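Local coordinates for hypoxic response protein 1 (Mycobacterium tuberculosis, PDB 1Y5H) that is of unknown function but is a secreted, homodimeric CBS-domain protein of the hypoxic response that does not seem to bind AMP and probably binds zinc, at residues Gly17-Glu25 against Leu42-His52; His52-Lys63 against Ala76-Tyr85. All coordinates share one frame; numbering follows the deposited sequence.

Interaction 1. Residues Gly17-Glu25 against Leu42-His52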
loop_
_atom_site.group_PDB
_atom_site.type_symbol
_atom_site.label_atom_id
_atom_site.label_comp_id
_atom_site.label_asym_id
_atom_site.label_seq_id
_atom_site.Cartn_x
_atom_site.Cartn_y
_atom_site.Cartn_z
ATOM N N GLY A 17 -6.417 0.688 23.038
ATOM C CA GLY A 17 -7.114 1.956 22.933
ATOM C C GLY A 17 -7.170 2.594 21.556
ATOM O O GLY A 17 -7.424 3.793 21.443
ATOM N N VAL A 18 -6.921 1.812 20.512
ATOM C CA VAL A 18 -6.972 2.342 19.155
ATOM C C VAL A 18 -8.440 2.460 18.763
ATOM O O VAL A 18 -9.262 1.648 19.179
ATOM C CB VAL A 18 -6.235 1.419 18.157
ATOM C CG1 VAL A 18 -4.750 1.343 18.517
ATOM C CG2 VAL A 18 -6.856 0.031 18.169
ATOM N N THR A 19 -8.767 3.482 17.978
ATOM C CA THR A 19 -10.142 3.706 17.551
ATOM C C THR A 19 -10.505 2.856 16.347
ATOM O O THR A 19 -9.729 2.734 15.401
ATOM C CB THR A 19 -10.374 5.181 17.180
ATOM O OG1 THR A 19 -10.105 6.009 18.317
ATOM C CG2 THR A 19 -11.814 5.399 16.732
ATOM N N CYS A 20 -11.687 2.258 16.393
ATOM C CA CYS A 20 -12.152 1.446 15.286
ATOM C C CYS A 20 -12.985 2.363 14.394
ATOM O O CYS A 20 -13.877 3.077 14.872
ATOM C CB CYS A 20 -12.993 0.278 15.804
ATOM S SG CYS A 20 -13.124 -1.097 14.617
ATOM N N VAL A 21 -12.676 2.361 13.102
ATOM C CA VAL A 21 -13.391 3.194 12.146
ATOM C C VAL A 21 -14.755 2.583 11.867
ATOM O O VAL A 21 -14.876 1.375 11.717
ATOM C CB VAL A 21 -12.592 3.314 10.840
ATOM C CG1 VAL A 21 -13.364 4.137 9.822
ATOM C CG2 VAL A 21 -11.240 3.955 11.131
ATOM N N GLY A 22 -15.785 3.421 11.812
ATOM C CA GLY A 22 -17.126 2.921 11.572
ATOM C C GLY A 22 -17.307 2.317 10.194
ATOM O O GLY A 22 -16.778 2.833 9.208
ATOM N N GLU A 23 -18.063 1.226 10.126
ATOM C CA GLU A 23 -18.317 0.536 8.864
ATOM C C GLU A 23 -19.037 1.407 7.835
ATOM O O GLU A 23 -18.927 1.166 6.633
ATOM C CB GLU A 23 -19.151 -0.728 9.106
ATOM C CG GLU A 23 -20.519 -0.432 9.715
ATOM C CD GLU A 23 -21.492 -1.598 9.629
ATOM O OE1 GLU A 23 -21.761 -2.069 8.502
ATOM O OE2 GLU A 23 -21.997 -2.034 10.685
ATOM N N HIS A 24 -19.774 2.413 8.296
ATOM C CA HIS A 24 -20.508 3.282 7.379
ATOM C C HIS A 24 -19.730 4.510 6.926
ATOM O O HIS A 24 -20.239 5.316 6.141
ATOM C CB HIS A 24 -21.832 3.718 8.010
ATOM C CG HIS A 24 -22.723 2.575 8.386
ATOM N ND1 HIS A 24 -23.210 1.676 7.461
ATOM C CD2 HIS A 24 -23.185 2.162 9.590
ATOM C CE1 HIS A 24 -23.931 0.758 8.080
ATOM N NE2 HIS A 24 -23.931 1.029 9.372
ATOM N N GLU A 25 -18.507 4.669 7.425
ATOM C CA GLU A 25 -17.691 5.806 7.015
ATOM C C GLU A 25 -17.261 5.577 5.563
ATOM O O GLU A 25 -17.076 4.433 5.136
ATOM C CB GLU A 25 -16.488 5.962 7.951
ATOM C CG GLU A 25 -16.931 6.238 9.394
ATOM C CD GLU A 25 -15.834 6.797 10.283
ATOM O OE1 GLU A 25 -15.287 7.872 9.952
ATOM O OE2 GLU A 25 -15.526 6.172 11.323
ATOM N N LEU A 42 -6.711 -0.201 8.738
ATOM C CA LEU A 42 -7.592 0.263 9.808
ATOM C C LEU A 42 -8.616 -0.796 10.182
ATOM O O LEU A 42 -9.161 -1.473 9.316
ATOM C CB LEU A 42 -8.371 1.503 9.353
ATOM C CG LEU A 42 -7.665 2.793 8.943
ATOM C CD1 LEU A 42 -8.640 3.688 8.187
ATOM C CD2 LEU A 42 -7.130 3.491 10.178
ATOM N N PRO A 43 -8.880 -0.967 11.486
ATOM C CA PRO A 43 -9.875 -1.961 11.891
ATOM C C PRO A 43 -11.232 -1.286 11.676
ATOM O O PRO A 43 -11.396 -0.107 11.995
ATOM C CB PRO A 43 -9.550 -2.195 13.369
ATOM C CG PRO A 43 -9.017 -0.865 13.813
ATOM C CD PRO A 43 -8.145 -0.437 12.650
ATOM N N ILE A 44 -12.182 -2.019 11.108
ATOM C CA ILE A 44 -13.514 -1.474 10.826
ATOM C C ILE A 44 -14.557 -2.174 11.691
ATOM O O ILE A 44 -14.602 -3.401 11.743
ATOM C CB ILE A 44 -13.864 -1.664 9.322
ATOM C CG1 ILE A 44 -12.763 -1.042 8.449
ATOM C CG2 ILE A 44 -15.218 -1.037 9.005
ATOM C CD1 ILE A 44 -12.492 0.425 8.730
ATOM N N CYS A 45 -15.410 -1.394 12.354
ATOM C CA CYS A 45 -16.416 -1.966 13.243
ATOM C C CYS A 45 -17.843 -1.518 13.022
ATOM O O CYS A 45 -18.108 -0.461 12.451
ATOM C CB CYS A 45 -16.097 -1.633 14.699
ATOM S SG CYS A 45 -14.558 -2.307 15.375
ATOM N N GLY A 46 -18.753 -2.347 13.518
ATOM C CA GLY A 46 -20.166 -2.038 13.469
ATOM C C GLY A 46 -20.433 -1.410 14.827
ATOM O O GLY A 46 -19.556 -0.750 15.380
ATOM N N ASP A 47 -21.615 -1.629 15.390
ATOM C CA ASP A 47 -21.937 -1.050 16.691
ATOM C C ASP A 47 -21.199 -1.749 17.838
ATOM O O ASP A 47 -20.845 -2.923 17.740
ATOM C CB ASP A 47 -23.441 -1.110 16.923
ATOM N N ASP A 48 -20.965 -1.010 18.917
ATOM C CA ASP A 48 -20.290 -1.568 20.075
ATOM C C ASP A 48 -18.917 -2.166 19.821
ATOM O O ASP A 48 -18.604 -3.244 20.325
ATOM N N ASP A 49 -18.096 -1.467 19.044
ATOM C CA ASP A 49 -16.744 -1.924 18.731
ATOM C C ASP A 49 -16.684 -3.362 18.214
ATOM O O ASP A 49 -15.696 -4.065 18.433
ATOM C CB ASP A 49 -15.845 -1.774 19.959
ATOM N N ARG A 50 -17.740 -3.796 17.534
ATOM C CA ARG A 50 -17.791 -5.142 16.970
ATOM C C ARG A 50 -17.011 -5.157 15.651
ATOM O O ARG A 50 -17.392 -4.486 14.695
ATOM C CB ARG A 50 -19.234 -5.547 16.726
ATOM N N LEU A 51 -15.932 -5.934 15.605
ATOM C CA LEU A 51 -15.081 -6.017 14.417
ATOM C C LEU A 51 -15.722 -6.615 13.168
ATOM O O LEU A 51 -16.231 -7.735 13.192
ATOM C CB LEU A 51 -13.815 -6.814 14.740
ATOM C CG LEU A 51 -12.819 -6.947 13.585
ATOM C CD1 LEU A 51 -12.179 -5.599 13.310
ATOM C CD2 LEU A 51 -11.753 -7.967 13.948
ATOM N N HIS A 52 -15.668 -5.870 12.067
ATOM C CA HIS A 52 -16.224 -6.320 10.792
ATOM C C HIS A 52 -15.129 -6.738 9.819
ATOM O O HIS A 52 -15.358 -7.547 8.920
ATOM C CB HIS A 52 -17.068 -5.210 10.164
ATOM C CG HIS A 52 -18.482 -5.186 10.649
ATOM N ND1 HIS A 52 -18.818 -5.359 11.973
ATOM C CD2 HIS A 52 -19.648 -4.993 9.986
ATOM C CE1 HIS A 52 -20.129 -5.274 12.107
ATOM N NE2 HIS A 52 -20.656 -5.053 10.917
#
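The C20-C45 disulfide ties the residue just before strand 21-22 to the last residue of strand 41-45: the two SG atoms are 2.0 Å apart, with a near-perpendicular disulfide torsion of 88°. C20 turns its sulfur anti to its backbone N (chi1 -159°), which carries SG across to the neighbouring strand, where it also rests on P43 CB. Beside this link runs a short piece of parallel ladder. V21 straddles I44, giving its N to P43 O at 3.0 Å and receiving C45 N at its own O at 2.9 Å; E23 N continues the pattern onto C45 O at 2.9 Å.

V21 and I44 lie side by side and point the same way. The CD1 end of I44 packs on V21 CB at 3.6 Å, while the other branch, CG2, sits 3.5 Å from E23 CA. L42 CD1 extends this apolar face by touching V21 CG2. At the far end, E23 sets CG between its backbone N and carbonyl carbon (chi1 61°), then stretches out over G46 to the H52 ring. Its carboxylate is inclined to that ring, and OE2 lies 3.3 Å from H52 NE2 without the angle for a hydrogen bond; the stronger partner of E23 is R81, which forms a salt bridge with OE1.

The paired strands belong to a beta-alpha-beta unit of the first CBS repeat. Helix 27-37 packs through Y33 against V21 and L42, helix 76-80 meets I44 through A76 and A80, and L116 of strand 115-121 touches C20 and P43.

Interaction 2. Residues His52-Lys63 against Ala76-Tyr85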
loop_
_atom_site.group_PDB
_atom_site.type_symbol
_atom_site.label_atom_id
_atom_site.label_comp_id
_atom_site.label_asym_id
_atom_site.label_seq_id
_atom_site.Cartn_x
_atom_site.Cartn_y
_atom_site.Cartn_z
ATOM N N HIS A 52 -15.668 -5.870 12.067
ATOM C CA HIS A 52 -16.224 -6.320 10.792
ATOM C C HIS A 52 -15.129 -6.738 9.819
ATOM O O HIS A 52 -15.358 -7.547 8.920
ATOM C CB HIS A 52 -17.068 -5.210 10.164
ATOM C CG HIS A 52 -18.482 -5.186 10.649
ATOM N ND1 HIS A 52 -18.818 -5.359 11.973
ATOM C CD2 HIS A 52 -19.648 -4.993 9.986
ATOM C CE1 HIS A 52 -20.129 -5.274 12.107
ATOM N NE2 HIS A 52 -20.656 -5.053 10.917
ATOM N N GLY A 53 -13.938 -6.179 10.000
ATOM C CA GLY A 53 -12.821 -6.519 9.135
ATOM C C GLY A 53 -11.736 -5.463 9.167
ATOM O O GLY A 53 -11.790 -4.542 9.977
HETATM N N MSE A 54 -10.733 -5.623 8.308
HETATM C CA MSE A 54 -9.629 -4.676 8.197
HETATM C C MSE A 54 -9.684 -4.059 6.806
HETATM O O MSE A 54 -10.004 -4.739 5.825
HETATM C CB MSE A 54 -8.276 -5.375 8.367
HETATM C CG MSE A 54 -7.959 -5.893 9.766
HETATM SE SE MSE A 54 -7.636 -4.510 11.076
HETATM C CE MSE A 54 -5.982 -3.794 10.413
ATOM N N LEU A 55 -9.383 -2.769 6.730
ATOM C CA LEU A 55 -9.366 -2.051 5.462
ATOM C C LEU A 55 -7.947 -1.542 5.260
ATOM O O LEU A 55 -7.393 -0.892 6.141
ATOM C CB LEU A 55 -10.322 -0.854 5.508
ATOM C CG LEU A 55 -10.368 -0.016 4.221
ATOM C CD1 LEU A 55 -11.088 -0.797 3.130
ATOM C CD2 LEU A 55 -11.075 1.310 4.488
ATOM N N THR A 56 -7.355 -1.833 4.104
ATOM C CA THR A 56 -6.001 -1.374 3.828
ATOM C C THR A 56 -6.009 -0.283 2.768
ATOM O O THR A 56 -6.998 -0.101 2.049
ATOM C CB THR A 56 -5.094 -2.516 3.329
ATOM O OG1 THR A 56 -5.557 -2.978 2.052
ATOM C CG2 THR A 56 -5.099 -3.672 4.327
ATOM N N ASP A 57 -4.905 0.447 2.677
ATOM C CA ASP A 57 -4.808 1.495 1.681
ATOM C C ASP A 57 -4.915 0.903 0.280
ATOM O O ASP A 57 -5.588 1.475 -0.583
ATOM C CB ASP A 57 -3.503 2.298 1.852
ATOM C CG ASP A 57 -2.261 1.420 2.031
ATOM O OD1 ASP A 57 -1.199 2.000 2.338
ATOM O OD2 ASP A 57 -2.325 0.184 1.867
ATOM N N ARG A 58 -4.282 -0.250 0.058
ATOM C CA ARG A 58 -4.351 -0.878 -1.254
ATOM C C ARG A 58 -5.783 -1.311 -1.568
ATOM O O ARG A 58 -6.205 -1.259 -2.725
ATOM C CB ARG A 58 -3.407 -2.079 -1.354
ATOM C CG ARG A 58 -3.374 -2.664 -2.753
ATOM C CD ARG A 58 -2.209 -3.611 -2.978
ATOM N NE ARG A 58 -2.257 -4.188 -4.321
ATOM C CZ ARG A 58 -1.940 -3.540 -5.440
ATOM N NH1 ARG A 58 -1.534 -2.278 -5.394
ATOM N NH2 ARG A 58 -2.047 -4.154 -6.613
ATOM N N ASP A 59 -6.530 -1.725 -0.543
ATOM C CA ASP A 59 -7.927 -2.132 -0.729
ATOM C C ASP A 59 -8.722 -0.988 -1.355
ATOM O O ASP A 59 -9.517 -1.192 -2.265
ATOM C CB ASP A 59 -8.606 -2.455 0.610
ATOM C CG ASP A 59 -8.257 -3.828 1.143
ATOM O OD1 ASP A 59 -7.693 -4.653 0.391
ATOM O OD2 ASP A 59 -8.576 -4.082 2.330
ATOM N N ILE A 60 -8.522 0.214 -0.825
ATOM C CA ILE A 60 -9.227 1.392 -1.316
ATOM C C ILE A 60 -8.936 1.624 -2.795
ATOM O O ILE A 60 -9.826 1.966 -3.569
ATOM C CB ILE A 60 -8.827 2.641 -0.505
ATOM C CG1 ILE A 60 -9.338 2.493 0.937
ATOM C CG2 ILE A 60 -9.390 3.909 -1.162
ATOM C CD1 ILE A 60 -8.961 3.658 1.842
ATOM N N VAL A 61 -7.686 1.412 -3.184
ATOM C CA VAL A 61 -7.290 1.610 -4.572
ATOM C C VAL A 61 -7.756 0.483 -5.490
ATOM O O VAL A 61 -8.350 0.740 -6.539
ATOM C CB VAL A 61 -5.749 1.729 -4.690
ATOM C CG1 VAL A 61 -5.328 1.831 -6.160
ATOM C CG2 VAL A 61 -5.260 2.957 -3.928
ATOM N N ILE A 62 -7.496 -0.759 -5.084
ATOM C CA ILE A 62 -7.826 -1.928 -5.903
ATOM C C ILE A 62 -9.277 -2.394 -5.882
ATOM O O ILE A 62 -9.849 -2.690 -6.932
ATOM C CB ILE A 62 -6.927 -3.129 -5.520
ATOM C CG1 ILE A 62 -5.452 -2.734 -5.644
ATOM C CG2 ILE A 62 -7.253 -4.333 -6.396
ATOM C CD1 ILE A 62 -5.042 -2.247 -7.026
ATOM N N LYS A 63 -9.864 -2.478 -4.693
ATOM C CA LYS A 63 -11.247 -2.917 -4.563
ATOM C C LYS A 63 -12.210 -1.742 -4.627
ATOM O O LYS A 63 -13.407 -1.927 -4.811
ATOM C CB LYS A 63 -11.442 -3.667 -3.243
ATOM C CG LYS A 63 -10.652 -4.965 -3.126
ATOM C CD LYS A 63 -10.932 -5.656 -1.797
ATOM C CE LYS A 63 -10.126 -6.936 -1.655
ATOM N NZ LYS A 63 -10.423 -7.627 -0.371
ATOM N N ALA A 76 -16.297 1.923 4.159
ATOM C CA ALA A 76 -15.190 1.117 4.655
ATOM C C ALA A 76 -15.651 -0.321 4.868
ATOM O O ALA A 76 -14.921 -1.270 4.569
ATOM C CB ALA A 76 -14.665 1.702 5.965
ATOM N N GLY A 77 -16.864 -0.472 5.389
ATOM C CA GLY A 77 -17.401 -1.801 5.637
ATOM C C GLY A 77 -17.568 -2.641 4.381
ATOM O O GLY A 77 -17.314 -3.846 4.397
ATOM N N GLU A 78 -17.989 -2.007 3.288
ATOM C CA GLU A 78 -18.199 -2.709 2.027
ATOM C C GLU A 78 -16.934 -3.414 1.561
ATOM O O GLU A 78 -16.998 -4.484 0.954
ATOM C CB GLU A 78 -18.674 -1.736 0.958
ATOM N N LEU A 79 -15.783 -2.808 1.830
ATOM C CA LEU A 79 -14.516 -3.406 1.431
ATOM C C LEU A 79 -13.877 -4.236 2.545
ATOM O O LEU A 79 -13.236 -5.254 2.281
ATOM C CB LEU A 79 -13.531 -2.318 0.986
ATOM C CG LEU A 79 -13.755 -1.672 -0.387
ATOM C CD1 LEU A 79 -15.106 -0.986 -0.440
ATOM C CD2 LEU A 79 -12.635 -0.683 -0.667
ATOM N N ALA A 80 -14.059 -3.811 3.791
ATOM C CA ALA A 80 -13.457 -4.516 4.919
ATOM C C ALA A 80 -14.062 -5.885 5.225
ATOM O O ALA A 80 -13.381 -6.753 5.780
ATOM C CB ALA A 80 -13.508 -3.637 6.164
ATOM N N ARG A 81 -15.329 -6.086 4.870
ATOM C CA ARG A 81 -15.982 -7.367 5.134
ATOM C C ARG A 81 -15.367 -8.530 4.362
ATOM O O ARG A 81 -15.741 -9.677 4.586
ATOM C CB ARG A 81 -17.482 -7.285 4.835
ATOM C CG ARG A 81 -18.267 -6.505 5.875
ATOM C CD ARG A 81 -19.637 -6.109 5.341
ATOM N NE ARG A 81 -20.170 -4.971 6.076
ATOM C CZ ARG A 81 -20.811 -3.953 5.515
ATOM N NH1 ARG A 81 -21.003 -3.925 4.202
ATOM N NH2 ARG A 81 -21.254 -2.959 6.267
ATOM N N ASP A 82 -14.436 -8.234 3.456
ATOM C CA ASP A 82 -13.761 -9.277 2.685
ATOM C C ASP A 82 -12.549 -9.787 3.458
ATOM O O ASP A 82 -12.010 -10.854 3.149
ATOM C CB ASP A 82 -13.233 -8.747 1.347
ATOM C CG ASP A 82 -14.319 -8.221 0.437
ATOM O OD1 ASP A 82 -15.485 -8.645 0.572
ATOM O OD2 ASP A 82 -13.989 -7.388 -0.434
ATOM N N SER A 83 -12.121 -9.022 4.458
ATOM C CA SER A 83 -10.931 -9.378 5.220
ATOM C C SER A 83 -11.139 -9.488 6.726
ATOM O O SER A 83 -10.789 -8.570 7.471
ATOM C CB SER A 83 -9.834 -8.343 4.947
ATOM O OG SER A 83 -9.657 -8.139 3.554
ATOM N N ILE A 84 -11.687 -10.606 7.185
ATOM C CA ILE A 84 -11.885 -10.760 8.615
ATOM C C ILE A 84 -10.944 -11.779 9.250
ATOM O O ILE A 84 -11.060 -12.991 9.058
ATOM C CB ILE A 84 -13.349 -11.120 8.969
ATOM C CG1 ILE A 84 -13.513 -11.131 10.495
ATOM C CG2 ILE A 84 -13.728 -12.458 8.362
ATOM C CD1 ILE A 84 -14.947 -11.272 10.973
ATOM N N TYR A 85 -9.985 -11.254 9.994
ATOM C CA TYR A 85 -9.026 -12.074 10.707
ATOM C C TYR A 85 -8.750 -11.335 11.997
ATOM O O TYR A 85 -8.878 -10.113 12.057
ATOM C CB TYR A 85 -7.742 -12.268 9.883
ATOM C CG TYR A 85 -7.185 -11.008 9.253
ATOM C CD1 TYR A 85 -6.323 -10.168 9.959
ATOM C CD2 TYR A 85 -7.529 -10.650 7.948
ATOM C CE1 TYR A 85 -5.821 -9.006 9.381
ATOM C CE2 TYR A 85 -7.033 -9.490 7.364
ATOM C CZ TYR A 85 -6.182 -8.673 8.085
ATOM O OH TYR A 85 -5.709 -7.516 7.511
HETATM O O HOH W 1 -8.024 -5.768 4.106
HETATM O O HOH W 2 -10.711 -5.966 1.990
#
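L55 and L79 meet where strand 51-56 of the first CBS repeat passes helix 76-80, and the strand carries two recognisable motifs: a classic beta bulge at H52 and G53, opposite I44, and a capping box between T56 and D59 at the start of the next helix. The segment axes of strand and helix are almost perpendicular (96°). L55 holds CG anti to its backbone N (chi1 179°) and divides its branches along the helix, CD1 meeting L79 CB at 3.6 Å and CD2 reaching A76 CB. L79 crosses it obliquely and sends CD2 on to D59 O.

G53, with no side chain, lets the strand backbone come close to the beta turn A80-S83; its CA makes a CH···O contact to A80 O at 3.4 Å, and M54 N donates to S83 O at 3.1 Å. The selenomethionine M54 crosses Y85 at about a right angle, its CG 3.7 Å from CZ; Y85 in turn stacks on H103, a probable zinc ligand. On the outer side, R81 runs alongside H52 and presents NE at the edge of the imidazole, the two planes 58° apart, while its NH2 pairs with E23.

The extended chain of K63 comes from the opposite direction to D82, making a long salt bridge (NZ to OD2, 3.6 Å). The same NZ donates to a water at 2.9 Å, which is also hydrogen-bonded to L79 O and S83 OG.

In the fold
Both contacts use the sheet in which strands 41-45 and 51-56 are neighbours, and H52 belongs to both, yet their chemistry follows their places. Interaction 1 joins the two strands of a beta-alpha-beta unit and reaches the start of strand 51-56; it relies on the backbone hydrogen bonds of a parallel strand pair and a disulfide at the sheet margin. Interaction 2 sets a strand and the following helix against a short helix and turn, so a leucine core, one backbone bond and bridging waters replace the ladder, with charged groups at its rim. Each is partly buried. They join directly: I44 CG1 packs on A80 CB at 3.5 Å in the interior, while on the more exposed side E23 and R81 join them by charge.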